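DNA-entry nuclease inhibitor (Bacillus subtilis subsp. subtilis, PDB 4MQD) inhibits the DNA-degrading activity of the DNA-entry nuclease and plays a role in the competence of cells to be transformed. Local coordinates at residues Met32-Asp36 with Glu37-Lys41. Residues are numbered along the deposited sequence; the frame is centred on the assembly and turned at random.
Sequences MDWTD and EAIEK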
HETATM    1  N   MSE A  32     -21.227  14.208 -13.245  1.00 42.59           N
HETATM    2  CA  MSE A  32     -21.926  12.929 -13.100  1.00 44.98           C
HETATM    3  C   MSE A  32     -22.961  12.982 -12.012  1.00 44.48           C
HETATM    4  O   MSE A  32     -22.858  13.789 -11.086  1.00 47.33           O
HETATM    5  CB  MSE A  32     -20.930  11.827 -12.756  1.00 44.61           C
HETATM    6  CG  MSE A  32     -19.803  11.696 -13.777  1.00 46.75           C
HETATM    7 SE   MSE A  32     -20.463  11.043 -15.512  1.00 53.52          SE
HETATM    8  CE  MSE A  32     -18.729  11.049 -16.452  1.00 52.63           C
ATOM      9  N   ASP A  33     -23.964  12.108 -12.112  1.00 44.78           N
ATOM     10  CA  ASP A  33     -25.021  12.016 -11.102  1.00 44.89           C
ATOM     11  C   ASP A  33     -24.543  11.190  -9.915  1.00 44.86           C
ATOM     12  O   ASP A  33     -24.594   9.958  -9.940  1.00 40.50           O
ATOM     13  CB  ASP A  33     -26.294  11.401 -11.698  1.00 47.73           C
ATOM     14  CG  ASP A  33     -27.465  11.385 -10.713  1.00 48.83           C
ATOM     15  OD1 ASP A  33     -27.406  12.085  -9.679  1.00 48.34           O
ATOM     16  OD2 ASP A  33     -28.456  10.675 -10.986  1.00 55.60           O
ATOM     17  N   TRP A  34     -24.095  11.882  -8.871  1.00 44.44           N
ATOM     18  CA  TRP A  34     -23.544  11.228  -7.686  1.00 43.25           C
ATOM     19  C   TRP A  34     -24.627  10.832  -6.684  1.00 43.61           C
ATOM     20  O   TRP A  34     -24.775  11.442  -5.622  1.00 39.06           O
ATOM     21  CB  TRP A  34     -22.487  12.119  -7.035  1.00 44.75           C
ATOM     22  CG  TRP A  34     -21.254  12.213  -7.866  1.00 45.56           C
ATOM     23  CD1 TRP A  34     -20.877  13.253  -8.664  1.00 47.07           C
ATOM     24  CD2 TRP A  34     -20.244  11.211  -8.005  1.00 45.16           C
ATOM     25  NE1 TRP A  34     -19.684  12.965  -9.282  1.00 45.31           N
ATOM     26  CE2 TRP A  34     -19.273  11.718  -8.893  1.00 43.86           C
ATOM     27  CE3 TRP A  34     -20.059   9.936  -7.454  1.00 44.21           C
ATOM     28  CZ2 TRP A  34     -18.133  10.995  -9.248  1.00 42.72           C
ATOM     29  CZ3 TRP A  34     -18.926   9.217  -7.808  1.00 42.88           C
ATOM     30  CH2 TRP A  34     -17.978   9.751  -8.696  1.00 42.22           C
ATOM     31  N   THR A  35     -25.377   9.794  -7.043  1.00 45.32           N
ATOM     32  CA  THR A  35     -26.378   9.204  -6.162  1.00 44.13           C
ATOM     33  C   THR A  35     -25.678   8.416  -5.063  1.00 45.57           C
ATOM     34  O   THR A  35     -24.463   8.227  -5.110  1.00 46.20           O
ATOM     35  CB  THR A  35     -27.303   8.245  -6.933  1.00 43.85           C
ATOM     36  OG1 THR A  35     -26.511   7.266  -7.617  1.00 42.89           O
ATOM     37  CG2 THR A  35     -28.163   9.005  -7.945  1.00 44.02           C
ATOM     38  N   ASP A  36     -26.446   7.947  -4.082  1.00 48.22           N
ATOM     39  CA  ASP A  36     -25.893   7.108  -3.016  1.00 48.52           C
ATOM     40  C   ASP A  36     -25.217   5.852  -3.563  1.00 47.90           C
ATOM     41  O   ASP A  36     -24.221   5.403  -3.003  1.00 50.94           O
ATOM     42  CB  ASP A  36     -26.975   6.717  -2.000  1.00 49.69           C
ATOM     43  CG  ASP A  36     -27.331   7.851  -1.051  1.00 51.46           C
ATOM     44  OD1 ASP A  36     -26.605   8.867  -1.008  1.00 52.10           O
ATOM     45  OD2 ASP A  36     -28.348   7.720  -0.339  1.00 47.89           O
ATOM     46  N   GLU A  37     -25.749   5.294  -4.651  1.00 47.72           N
ATOM     47  CA  GLU A  37     -25.150   4.111  -5.274  1.00 50.36           C
ATOM     48  C   GLU A  37     -23.805   4.449  -5.917  1.00 47.09           C
ATOM     49  O   GLU A  37     -22.801   3.792  -5.641  1.00 46.10           O
ATOM     50  CB  GLU A  37     -26.088   3.490  -6.315  1.00 56.28           C
ATOM     51  CG  GLU A  37     -25.675   2.084  -6.733  1.00 62.74           C
ATOM     52  CD  GLU A  37     -26.660   1.423  -7.680  1.00 68.47           C
ATOM     53  OE1 GLU A  37     -27.178   2.108  -8.586  1.00 81.39           O
ATOM     54  OE2 GLU A  37     -26.905   0.207  -7.525  1.00 73.82           O
ATOM     55  N   ALA A  38     -23.791   5.473  -6.768  1.00 43.60           N
ATOM     56  CA  ALA A  38     -22.555   5.936  -7.403  1.00 40.02           C
ATOM     57  C   ALA A  38     -21.530   6.380  -6.361  1.00 38.21           C
ATOM     58  O   ALA A  38     -20.336   6.114  -6.506  1.00 37.08           O
ATOM     59  CB  ALA A  38     -22.844   7.071  -8.373  1.00 38.99           C
ATOM     60  N   ILE A  39     -22.008   7.053  -5.314  1.00 38.90           N
ATOM     61  CA  ILE A  39     -21.166   7.460  -4.187  1.00 40.04           C
ATOM     62  C   ILE A  39     -20.531   6.248  -3.506  1.00 39.30           C
ATOM     63  O   ILE A  39     -19.331   6.254  -3.222  1.00 37.61           O
ATOM     64  CB  ILE A  39     -21.973   8.283  -3.149  1.00 43.27           C
ATOM     65  CG1 ILE A  39     -22.221   9.708  -3.665  1.00 44.73           C
ATOM     66  CG2 ILE A  39     -21.268   8.321  -1.793  1.00 44.82           C
ATOM     67  CD1 ILE A  39     -21.022  10.631  -3.580  1.00 46.76           C
ATOM     68  N   GLU A  40     -21.337   5.217  -3.252  1.00 39.57           N
ATOM     69  CA  GLU A  40     -20.846   4.000  -2.596  1.00 40.75           C
ATOM     70  C   GLU A  40     -19.861   3.258  -3.504  1.00 36.72           C
ATOM     71  O   GLU A  40     -18.875   2.696  -3.028  1.00 37.15           O
ATOM     72  CB  GLU A  40     -22.007   3.074  -2.199  1.00 44.37           C
ATOM     73  CG  GLU A  40     -21.897   2.499  -0.793  1.00 50.33           C
ATOM     74  CD  GLU A  40     -20.665   1.636  -0.590  1.00 54.01           C
ATOM     75  OE1 GLU A  40     -19.948   1.853   0.410  1.00 59.10           O
ATOM     76  OE2 GLU A  40     -20.411   0.746  -1.428  1.00 62.63           O
ATOM     77  N   LYS A  41     -20.132   3.259  -4.809  1.00 32.81           N
ATOM     78  CA  LYS A  41     -19.204   2.688  -5.788  1.00 32.23           C
ATOM     79  C   LYS A  41     -17.906   3.494  -5.873  1.00 29.56           C
ATOM     80  O   LYS A  41     -16.834   2.931  -6.087  1.00 28.26           O
ATOM     81  CB  LYS A  41     -19.857   2.599  -7.170  1.00 33.85           C
ATOM     82  CG  LYS A  41     -20.910   1.511  -7.275  1.00 36.46           C
ATOM     83  CD  LYS A  41     -21.556   1.482  -8.649  1.00 40.74           C
ATOM     84  CE  LYS A  41     -22.594   0.374  -8.743  1.00 44.00           C
ATOM     85  NZ  LYS A  41     -23.273   0.345 -10.068  1.00 47.16           N
TER
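With chi1 at 54°, Thr35 holds OG1 between its own backbone N and carbonyl carbon, turned to the amide of Ala38, while Trp34, its CG anti to the carbonyl carbon (chi1 -70°), swings its indole alongside the first turn of the helix. The OG1 bond is weak, Ala38 N lying 3.4 Å from Thr35 OG1, yet it is nearly straight. A tighter grip comes from the backbone, where Ile39 N donates to Thr35 O over 2.7 Å. The OG1 bond marks Thr35 as the N-cap of helix 36-41, the short helix between the strands 19-24 and 43-46 of the antiparallel sheet, and Trp34 just before it centres an inverse gamma turn. The benzo edge of the indole meets the helix backbone: Ala38 O lies 3.6 Å from Trp34 CZ3, at the ring edge and near the ring plane, and the Ala38 methyl sits 4.1 Å from Trp34 CE3. Closer to the main chain, Trp34 CB packs 4.0 Å from Ile39 CD1. Trp34 NE1 makes a weak hydrogen bond to Gln19 OE1. With the indole cut back to an alanine, a gap would probably open beside Ala38 and Gln19 OE1 would lose this donor. Trp34 and Ile39 both also touch Glu53 on strand 49-53.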